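Glutamyl-tRNA synthetase, cytoplasmic (Saccharomyces cerevisiae, PDB 2HRA) catalyses the ATP-dependent attachment of glutamate to tRNA(Glu), and through its GST-like N-terminal domain takes part in a complex with Arc1p and methionyl-tRNA synthetase. Local coordinates at residues A[37-42]-A[175-180]. Numbering follows the deposited sequence.
Sequences LIAARI and PIFGEA
R41 reaches from helix 34-46 to the short helical turn 175-178 and grips two successive backbone carbonyls with one edge of its guanidinium. R41 NE donates to I176 O at 2.8 Å, nearly straight (167°), while its NH2 reaches P175 O, also at 2.8 Å, in a more bent bond (141°). Both oxygens lie close to the guanidinium plane, and A180 CA covers one face of the group. With chi2 extended, a bend at chi3 (63°) brings the NE/NH2 edge round to the two carbonyls. P175 O also accepts from E179 N, which approaches from the opposite face of its carbonyl plane; a water links R41 NH2 to E179 OE1. A leucine in place of R41 would probably leave I176 O without this donor and cut the water-mediated tie to E179.

Beside these hydrogen bonds, I38 sets CG2 squarely over the F177 ring, 3.7 Å from its centroid, a CH-pi contact. I42 CG1 packs on I176 CG2 at 3.6 Å, and A180 CB rests between L37 CD2 and I38 CG1. D174 OD1 accepts from I176 N, and the rings of W143 and Y135 meet F177 edge-to-face. V140 of helix 137-148 touches I38, I42 and F177, whereas L37 reaches I25 of strand 21-26 and F183 of helix 180-195, so the contact joins the sheet-bearing and helical parts of the GST-like fold, and it begins at P175, the last residue of the Arc1p-interacting region 159-175.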
# COMPACT_ATOMS: atom_id res chain seq x y z
N LEU A 37 -3.66 0.05 4.19
CA LEU A 37 -3.87 -1.19 4.91
C LEU A 37 -2.55 -1.84 5.34
O LEU A 37 -2.46 -2.35 6.45
CB LEU A 37 -4.72 -2.18 4.11
CG LEU A 37 -4.93 -3.61 4.67
CD1 LEU A 37 -5.80 -3.67 5.91
CD2 LEU A 37 -5.56 -4.44 3.55
N ILE A 38 -1.55 -1.86 4.45
CA ILE A 38 -0.27 -2.52 4.77
C ILE A 38 0.46 -1.72 5.88
O ILE A 38 1.00 -2.28 6.86
CB ILE A 38 0.59 -2.74 3.45
CG1 ILE A 38 -0.09 -3.77 2.53
CG2 ILE A 38 1.97 -3.30 3.74
CD1 ILE A 38 0.50 -3.86 1.12
N ALA A 39 0.41 -0.40 5.77
CA ALA A 39 0.96 0.48 6.80
C ALA A 39 0.45 0.11 8.19
O ALA A 39 1.22 0.09 9.16
CB ALA A 39 0.65 1.94 6.47
N ALA A 40 -0.87 -0.11 8.27
CA ALA A 40 -1.56 -0.46 9.51
C ALA A 40 -1.16 -1.84 9.95
O ALA A 40 -0.97 -2.07 11.12
CB ALA A 40 -3.09 -0.39 9.31
N ARG A 41 -1.00 -2.77 9.02
CA ARG A 41 -0.51 -4.10 9.38
C ARG A 41 0.90 -4.06 9.95
O ARG A 41 1.21 -4.81 10.89
CB ARG A 41 -0.61 -5.04 8.19
CG ARG A 41 -2.06 -5.29 7.82
CD ARG A 41 -2.27 -5.78 6.40
NE ARG A 41 -1.65 -7.08 6.11
CZ ARG A 41 -2.20 -8.29 6.34
NH1 ARG A 41 -3.38 -8.45 6.94
NH2 ARG A 41 -1.51 -9.36 6.00
N ILE A 42 1.74 -3.19 9.40
CA ILE A 42 3.09 -3.02 9.92
C ILE A 42 3.05 -2.46 11.34
O ILE A 42 3.71 -2.95 12.25
CB ILE A 42 3.95 -2.11 8.97
CG1 ILE A 42 4.14 -2.83 7.62
CG2 ILE A 42 5.32 -1.76 9.66
CD1 ILE A 42 4.58 -1.92 6.41
N PRO A 175 3.91 -11.88 4.40
CA PRO A 175 2.45 -11.88 4.61
C PRO A 175 1.83 -10.52 4.89
O PRO A 175 0.67 -10.25 4.52
CB PRO A 175 2.27 -12.76 5.85
CG PRO A 175 3.48 -13.56 5.97
CD PRO A 175 4.58 -12.84 5.28
N ILE A 176 2.58 -9.69 5.60
CA ILE A 176 2.15 -8.32 5.89
C ILE A 176 1.69 -7.63 4.62
O ILE A 176 0.70 -6.90 4.67
CB ILE A 176 3.24 -7.49 6.60
CG1 ILE A 176 3.25 -7.82 8.10
CG2 ILE A 176 3.00 -5.99 6.40
CD1 ILE A 176 4.56 -7.54 8.84
N PHE A 177 2.40 -7.88 3.51
CA PHE A 177 2.05 -7.33 2.18
C PHE A 177 1.19 -8.32 1.40
O PHE A 177 0.10 -8.01 0.97
CB PHE A 177 3.29 -7.10 1.33
CG PHE A 177 4.14 -5.96 1.78
CD1 PHE A 177 4.84 -6.03 2.98
CD2 PHE A 177 4.26 -4.83 1.01
CE1 PHE A 177 5.62 -4.97 3.41
CE2 PHE A 177 5.04 -3.76 1.41
CZ PHE A 177 5.72 -3.83 2.61
N GLY A 178 1.73 -9.51 1.22
CA GLY A 178 1.16 -10.49 0.29
C GLY A 178 -0.17 -11.13 0.69
O GLY A 178 -0.83 -11.72 -0.17
N GLU A 179 -0.53 -11.08 1.98
CA GLU A 179 -1.85 -11.58 2.42
C GLU A 179 -2.85 -10.44 2.70
O GLU A 179 -3.97 -10.70 3.17
CB GLU A 179 -1.72 -12.48 3.65
CG GLU A 179 -0.89 -13.71 3.37
CD GLU A 179 -0.78 -14.63 4.56
OE1 GLU A 179 -1.28 -14.30 5.66
OE2 GLU A 179 -0.18 -15.70 4.39
N ALA A 180 -2.49 -9.19 2.40
CA ALA A 180 -3.38 -8.07 2.68
C ALA A 180 -4.66 -8.19 1.84
O ALA A 180 -5.76 -7.95 2.34
CB ALA A 180 -2.68 -6.73 2.43
O HOH W 1 -1.52 -12.21 7.22